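Local coordinates for cobalamin biosynthesis protein CobN (Mycobacterium tuberculosis, PDB 7C6O) that serves as the large, catalytic subunit of cobaltochelatase, which probably inserts cobalt into the corrin ring during cobalamin biosynthesis, at residues Cys288-Arg293 / Pro305-Ser310; Ile321-Phe326 / Ala347-Leu352. All coordinates share one frame; numbering follows the deposited sequence.

Contact 1 (Cys288-Arg293 / Pro305-Ser310); sequences CLTSPR and PLDVAS
The carboxylate of D307 meets the backbone and the hydroxyl of T290, joining the end of strand 283-289 to the first turn of helix 305-313. The side chain of D307 leaves its helix at CB with CG anti to the carbonyl carbon (chi1 -73°), which sends the carboxylate across to the other segment. CG itself lies 3.4 Å from T290 OG1, and beyond it the two oxygens divide the work. D307 OD1 lies 2.8 Å from T290 OG1, a likely hydrogen bond, though another acceptor competes for the same proton. D307 OD2 offers its syn lone pair to T290 N at 2.9 Å; the N-H...O angle is 155°, fairly straight. A water 2.7 Å from D307 OD2 donates a second bond to that oxygen and passes the link on to S291 OG. L289 flanks the carboxylate with carbon, its CB 3.7 Å and its CD2 3.8 Å from D307 OD2. Threonine suits its place because its OG1 sits beside its own N, so both can address one carboxylate; aspartate suits because it is short and has two acceptors. These donors would be expected to favour the charged form. Q311 NE2 to C288 O ties strand and helix a second time. The contact lies within a beta-alpha-beta crossover, where D307 joins the chain leaving strand 283-289 to helix 305-313, before it returns as the parallel neighbour 321-331.

Contact 2 (Ile321-Phe326 / Ala347-Leu352); sequences IITVPF and ARVAGL
An apolar helix-on-sheet contact joins V324, T323 and F326 of strand 321-331 to V349, R348 and L352 of helix 343-361, which covers this strand of the mixed seven-stranded sheet. The two segments run roughly antiparallel, at 152°, with axes 8.1 Å apart at closest approach. V349 is the hub: with CG1 anti to its backbone N (chi1 176°), CG2 is left to face the strand. There V349 CG2 comes to 3.6 Å from V324 CG2, the two valine side chains lying alongside one another and pointing opposite ways, and to 4.0 Å from F326 CB. T323 lies roughly perpendicular to V349, its OG1 3.8 Å from V349 CG2. One turn further along the helix, L352 reaches in with a single methyl, CD1, which rests 3.9 Å from T323 CB. R348 contributes only methylene surface here: R348 CG lies 3.8 Å from V324 CG2, while bends at chi2 and chi3 turn the guanidinium off to salt bridges with D578 and D583. The beta-branched valines carry their methyls close to the backbone, which suits the close approach of their CG2 atoms, and the ring of F326 extends the apolar layer to Y207 and L211 of helix 206-217. T323 is polar yet buried; its OG1 is hydrogen-bonded to Q285 O on the adjacent strand, while CB and CG2 pack on L352 CD1. Cohesion between these segments therefore depends on shape and the exclusion of water, while the polar groups of T323 and R348 find their partners in other parts of the fold.

Contacts 1 and 2 follow one another along the chain, and their centres lie about 15 Å apart. They share a sheet: 288-293 begins on strand 283-289 and 321-326 lies on strand 321-331, its parallel neighbour. Side chains of the two strands join the contacts directly, with C288 SG packed 3.4 Å from F326 CE1 and L289 CG 3.7 Å from P325 CB, and a backbone hydrogen bond links L289 with S327. Contact 1 is partly buried at the end of strand 283-289, whereas contact 2 is buried. Neither includes D125 or S127, the residues of the sodium site.

Contact 1 (Cys288-Arg293 / Pro305-Ser310)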
ATOM      1  N   CYS A 288       0.657  10.087  18.051  1.00 17.75           N
ATOM      2  CA  CYS A 288      -0.036  10.904  19.045  1.00 17.49           C
ATOM      3  C   CYS A 288      -1.277  11.452  18.351  1.00 17.93           C
ATOM      4  O   CYS A 288      -1.204  12.465  17.650  1.00 20.63           O
ATOM      5  CB  CYS A 288       0.857  12.025  19.563  1.00 20.27           C
ATOM      6  SG  CYS A 288       2.366  11.453  20.358  1.00 23.91           S
ATOM      7  N   LEU A 289      -2.408  10.781  18.538  1.00 16.12           N
ATOM      8  CA  LEU A 289      -3.587  11.096  17.748  1.00 17.98           C
ATOM      9  C   LEU A 289      -4.166  12.446  18.146  1.00 19.35           C
ATOM     10  O   LEU A 289      -4.212  12.801  19.327  1.00 19.08           O
ATOM     11  CB  LEU A 289      -4.645  10.005  17.908  1.00 17.91           C
ATOM     12  CG  LEU A 289      -4.180   8.591  17.554  1.00 17.83           C
ATOM     13  CD1 LEU A 289      -5.372   7.665  17.385  1.00 20.60           C
ATOM     14  CD2 LEU A 289      -3.320   8.603  16.299  1.00 15.91           C
ATOM     15  N   THR A 290      -4.596  13.208  17.141  1.00 17.76           N
ATOM     16  CA  THR A 290      -5.328  14.448  17.364  1.00 21.64           C
ATOM     17  C   THR A 290      -6.818  14.211  17.562  1.00 26.72           C
ATOM     18  O   THR A 290      -7.624  15.127  17.360  1.00 30.17           O
ATOM     19  CB  THR A 290      -5.099  15.416  16.200  1.00 20.09           C
ATOM     20  OG1 THR A 290      -5.600  14.839  14.990  1.00 22.23           O
ATOM     21  CG2 THR A 290      -3.619  15.704  16.038  1.00 18.54           C
ATOM     22  N   SER A 291      -7.190  12.993  17.943  1.00 23.32           N
ATOM     23  CA  SER A 291      -8.551  12.578  18.227  1.00 25.22           C
ATOM     24  C   SER A 291      -8.582  11.874  19.576  1.00 23.06           C
ATOM     25  O   SER A 291      -7.560  11.339  20.019  1.00 21.91           O
ATOM     26  CB  SER A 291      -9.080  11.645  17.127  1.00 27.18           C
ATOM     27  OG  SER A 291      -8.126  10.648  16.810  1.00 28.77           O
ATOM     28  N   PRO A 292      -9.726  11.872  20.256  1.00 21.09           N
ATOM     29  CA  PRO A 292      -9.772  11.324  21.618  1.00 20.55           C
ATOM     30  C   PRO A 292      -9.679   9.806  21.633  1.00 19.84           C
ATOM     31  O   PRO A 292     -10.023   9.118  20.669  1.00 20.04           O
ATOM     32  CB  PRO A 292     -11.130  11.799  22.144  1.00 22.22           C
ATOM     33  CG  PRO A 292     -11.961  11.961  20.917  1.00 25.07           C
ATOM     34  CD  PRO A 292     -11.022  12.445  19.849  1.00 24.04           C
ATOM     35  N   ARG A 293      -9.216   9.283  22.771  1.00 20.75           N
ATOM     36  CA  ARG A 293      -8.978   7.846  22.877  1.00 19.64           C
ATOM     37  C   ARG A 293     -10.269   7.041  22.779  1.00 21.05           C
ATOM     38  O   ARG A 293     -10.264   5.938  22.220  1.00 22.21           O
ATOM     39  CB  ARG A 293      -8.253   7.521  24.182  1.00 20.71           C
ATOM     40  CG  ARG A 293      -7.814   6.064  24.287  1.00 18.65           C
ATOM     41  CD  ARG A 293      -7.157   5.773  25.625  1.00 21.57           C
ATOM     42  NE  ARG A 293      -6.650   4.405  25.703  1.00 23.72           N
ATOM     43  CZ  ARG A 293      -7.380   3.357  26.075  1.00 26.20           C
ATOM     44  NH1 ARG A 293      -8.656   3.515  26.400  1.00 28.66           N
ATOM     45  NH2 ARG A 293      -6.834   2.150  26.119  1.00 24.81           N
ATOM     46  N   PRO A 305      -8.412  11.046   8.997  1.00 17.16           N
ATOM     47  CA  PRO A 305      -7.713  11.308   7.725  1.00 17.66           C
ATOM     48  C   PRO A 305      -6.535  12.260   7.866  1.00 17.13           C
ATOM     49  O   PRO A 305      -5.521  12.085   7.178  1.00 16.16           O
ATOM     50  CB  PRO A 305      -8.825  11.888   6.839  1.00 18.87           C
ATOM     51  CG  PRO A 305     -10.079  11.268   7.377  1.00 17.79           C
ATOM     52  CD  PRO A 305      -9.872  11.200   8.870  1.00 18.29           C
ATOM     53  N   LEU A 306      -6.633  13.260   8.748  1.00 18.30           N
ATOM     54  CA  LEU A 306      -5.500  14.152   8.976  1.00 17.40           C
ATOM     55  C   LEU A 306      -4.310  13.396   9.553  1.00 16.26           C
ATOM     56  O   LEU A 306      -3.165  13.605   9.131  1.00 16.18           O
ATOM     57  CB  LEU A 306      -5.906  15.295   9.909  1.00 22.35           C
ATOM     58  CG  LEU A 306      -4.761  15.982  10.662  1.00 23.17           C
ATOM     59  CD1 LEU A 306      -3.877  16.785   9.715  1.00 24.27           C
ATOM     60  CD2 LEU A 306      -5.296  16.860  11.788  1.00 25.55           C
ATOM     61  N   ASP A 307      -4.558  12.515  10.524  1.00 15.18           N
ATOM     62  CA  ASP A 307      -3.457  11.791  11.149  1.00 16.25           C
ATOM     63  C   ASP A 307      -2.856  10.751  10.210  1.00 15.14           C
ATOM     64  O   ASP A 307      -1.650  10.491  10.278  1.00 12.90           O
ATOM     65  CB  ASP A 307      -3.926  11.143  12.450  1.00 16.52           C
ATOM     66  CG  ASP A 307      -4.124  12.160  13.564  1.00 21.02           C
ATOM     67  OD1 ASP A 307      -3.858  13.359  13.330  1.00 20.65           O
ATOM     68  OD2 ASP A 307      -4.543  11.761  14.669  1.00 20.85           O
ATOM     69  N   VAL A 308      -3.667  10.156   9.330  1.00 13.86           N
ATOM     70  CA  VAL A 308      -3.130   9.231   8.332  1.00 16.17           C
ATOM     71  C   VAL A 308      -2.086   9.932   7.475  1.00 15.72           C
ATOM     72  O   VAL A 308      -0.982   9.418   7.256  1.00 15.27           O
ATOM     73  CB  VAL A 308      -4.262   8.651   7.465  1.00 14.67           C
ATOM     74  CG1 VAL A 308      -3.678   7.895   6.269  1.00 15.95           C
ATOM     75  CG2 VAL A 308      -5.160   7.748   8.291  1.00 14.45           C
ATOM     76  N   ALA A 309      -2.418  11.129   6.984  1.00 15.44           N
ATOM     77  CA  ALA A 309      -1.511  11.856   6.104  1.00 15.24           C
ATOM     78  C   ALA A 309      -0.292  12.374   6.862  1.00 16.63           C
ATOM     79  O   ALA A 309       0.849  12.184   6.425  1.00 16.59           O
ATOM     80  CB  ALA A 309      -2.254  13.012   5.431  1.00 13.58           C
ATOM     81  N   SER A 310      -0.511  13.027   8.006  1.00 14.83           N
ATOM     82  CA  SER A 310       0.556  13.779   8.658  1.00 14.80           C
ATOM     83  C   SER A 310       1.440  12.933   9.563  1.00 14.90           C
ATOM     84  O   SER A 310       2.617  13.266   9.743  1.00 16.77           O
ATOM     85  CB  SER A 310      -0.036  14.938   9.470  1.00 14.97           C
ATOM     86  OG  SER A 310      -0.935  14.464  10.456  1.00 19.44           O
TER
HETATM   87  O   HOH W   1      -6.611  10.077  14.709  1.00 20.69           O

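Contact 2 (Ile321-Phe326 / Ala347-Leu352)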
ATOM      1  N   ILE A 321       9.856   4.128  10.884  1.00 12.40           N
ATOM      2  CA  ILE A 321       9.073   2.939  11.202  1.00 13.06           C
ATOM      3  C   ILE A 321       7.764   3.372  11.849  1.00 13.62           C
ATOM      4  O   ILE A 321       7.765   4.114  12.839  1.00 15.38           O
ATOM      5  CB  ILE A 321       9.865   2.004  12.129  1.00 14.77           C
ATOM      6  CG1 ILE A 321      11.212   1.636  11.501  1.00 15.33           C
ATOM      7  CG2 ILE A 321       9.060   0.760  12.458  1.00 13.32           C
ATOM      8  CD1 ILE A 321      12.116   0.851  12.429  1.00 18.61           C
ATOM      9  N   ILE A 322       6.647   2.911  11.297  1.00 15.30           N
ATOM     10  CA  ILE A 322       5.324   3.268  11.804  1.00 15.34           C
ATOM     11  C   ILE A 322       4.957   2.303  12.926  1.00 13.87           C
ATOM     12  O   ILE A 322       4.920   1.085  12.717  1.00 13.76           O
ATOM     13  CB  ILE A 322       4.276   3.234  10.680  1.00 14.74           C
ATOM     14  CG1 ILE A 322       4.713   4.115   9.504  1.00 13.79           C
ATOM     15  CG2 ILE A 322       2.910   3.648  11.205  1.00 12.90           C
ATOM     16  CD1 ILE A 322       4.924   5.564   9.869  1.00 14.56           C
ATOM     17  N   THR A 323       4.677   2.828  14.110  1.00 13.74           N
ATOM     18  CA  THR A 323       4.309   2.003  15.260  1.00 16.34           C
ATOM     19  C   THR A 323       2.833   2.234  15.594  1.00 12.99           C
ATOM     20  O   THR A 323       1.991   2.061  14.704  1.00 17.22           O
ATOM     21  CB  THR A 323       5.259   2.261  16.427  1.00 16.16           C
ATOM     22  OG1 THR A 323       4.966   3.530  17.033  1.00 16.38           O
ATOM     23  CG2 THR A 323       6.713   2.239  15.956  1.00 17.41           C
ATOM     24  N   VAL A 324       2.486   2.558  16.835  1.00 11.40           N
ATOM     25  CA  VAL A 324       1.098   2.563  17.294  1.00 14.15           C
ATOM     26  C   VAL A 324       0.829   3.859  18.056  1.00 15.68           C
ATOM     27  O   VAL A 324       1.780   4.587  18.378  1.00 16.26           O
ATOM     28  CB  VAL A 324       0.807   1.325  18.163  1.00 14.44           C
ATOM     29  CG1 VAL A 324       1.119   0.041  17.398  1.00 13.93           C
ATOM     30  CG2 VAL A 324       1.589   1.381  19.469  1.00 13.66           C
ATOM     31  N   PRO A 325      -0.427   4.195  18.369  1.00 15.41           N
ATOM     32  CA  PRO A 325      -0.688   5.425  19.134  1.00 12.99           C
ATOM     33  C   PRO A 325      -0.482   5.201  20.625  1.00 13.41           C
ATOM     34  O   PRO A 325      -1.081   4.300  21.215  1.00 17.30           O
ATOM     35  CB  PRO A 325      -2.158   5.741  18.824  1.00 15.94           C
ATOM     36  CG  PRO A 325      -2.580   4.761  17.755  1.00 19.80           C
ATOM     37  CD  PRO A 325      -1.683   3.580  17.911  1.00 16.01           C
ATOM     38  N   PHE A 326       0.370   6.025  21.239  1.00 15.06           N
ATOM     39  CA  PHE A 326       0.583   5.947  22.678  1.00 16.97           C
ATOM     40  C   PHE A 326      -0.005   7.125  23.444  1.00 19.51           C
ATOM     41  O   PHE A 326       0.030   7.114  24.678  1.00 18.02           O
ATOM     42  CB  PHE A 326       2.081   5.827  23.000  1.00 15.59           C
ATOM     43  CG  PHE A 326       2.854   7.103  22.817  1.00 18.14           C
ATOM     44  CD1 PHE A 326       3.332   7.467  21.569  1.00 18.59           C
ATOM     45  CD2 PHE A 326       3.123   7.929  23.900  1.00 17.89           C
ATOM     46  CE1 PHE A 326       4.051   8.634  21.400  1.00 20.78           C
ATOM     47  CE2 PHE A 326       3.842   9.099  23.736  1.00 18.47           C
ATOM     48  CZ  PHE A 326       4.307   9.454  22.486  1.00 21.15           C
ATOM     49  N   ALA A 347       4.083   0.892  26.340  1.00 16.46           N
ATOM     50  CA  ALA A 347       4.944  -0.281  26.435  1.00 18.75           C
ATOM     51  C   ALA A 347       5.234  -0.872  25.061  1.00 19.62           C
ATOM     52  O   ALA A 347       6.350  -1.339  24.803  1.00 18.29           O
ATOM     53  CB  ALA A 347       4.303  -1.327  27.348  1.00 17.18           C
ATOM     54  N   ARG A 348       4.245  -0.861  24.166  1.00 18.72           N
ATOM     55  CA  ARG A 348       4.467  -1.375  22.817  1.00 17.35           C
ATOM     56  C   ARG A 348       5.449  -0.497  22.052  1.00 16.97           C
ATOM     57  O   ARG A 348       6.363  -1.004  21.393  1.00 16.70           O
ATOM     58  CB  ARG A 348       3.139  -1.483  22.066  1.00 15.55           C
ATOM     59  CG  ARG A 348       3.286  -1.851  20.595  1.00 16.41           C
ATOM     60  CD  ARG A 348       3.704  -3.308  20.399  1.00 17.20           C
ATOM     61  NE  ARG A 348       2.643  -4.242  20.771  1.00 14.78           N
ATOM     62  CZ  ARG A 348       2.706  -5.087  21.796  1.00 17.84           C
ATOM     63  NH1 ARG A 348       3.790  -5.135  22.558  1.00 15.28           N
ATOM     64  NH2 ARG A 348       1.684  -5.894  22.055  1.00 15.27           N
ATOM     65  N   VAL A 349       5.277   0.826  22.124  1.00 15.92           N
ATOM     66  CA  VAL A 349       6.209   1.731  21.455  1.00 15.41           C
ATOM     67  C   VAL A 349       7.599   1.604  22.066  1.00 16.88           C
ATOM     68  O   VAL A 349       8.603   1.494  21.352  1.00 15.90           O
ATOM     69  CB  VAL A 349       5.700   3.182  21.520  1.00 17.64           C
ATOM     70  CG1 VAL A 349       6.727   4.124  20.904  1.00 18.55           C
ATOM     71  CG2 VAL A 349       4.363   3.313  20.811  1.00 14.69           C
ATOM     72  N   ALA A 350       7.675   1.617  23.399  1.00 17.66           N
ATOM     73  CA  ALA A 350       8.963   1.475  24.071  1.00 17.14           C
ATOM     74  C   ALA A 350       9.602   0.128  23.760  1.00 16.90           C
ATOM     75  O   ALA A 350      10.810   0.051  23.502  1.00 14.26           O
ATOM     76  CB  ALA A 350       8.792   1.646  25.581  1.00 13.37           C
ATOM     77  N   GLY A 351       8.807  -0.944  23.780  1.00 17.64           N
ATOM     78  CA  GLY A 351       9.349  -2.259  23.476  1.00 19.08           C
ATOM     79  C   GLY A 351       9.886  -2.345  22.061  1.00 17.97           C
ATOM     80  O   GLY A 351      10.988  -2.848  21.833  1.00 16.84           O
ATOM     81  N   LEU A 352       9.116  -1.843  21.092  1.00 14.61           N
ATOM     82  CA  LEU A 352       9.583  -1.826  19.709  1.00 15.84           C
ATOM     83  C   LEU A 352      10.886  -1.049  19.572  1.00 17.08           C
ATOM     84  O   LEU A 352      11.807  -1.487  18.874  1.00 19.31           O
ATOM     85  CB  LEU A 352       8.512  -1.229  18.798  1.00 11.91           C
ATOM     86  CG  LEU A 352       7.296  -2.107  18.502  1.00 14.17           C
ATOM     87  CD1 LEU A 352       6.193  -1.282  17.853  1.00 12.60           C
ATOM     88  CD2 LEU A 352       7.696  -3.265  17.603  1.00 13.78           C
TER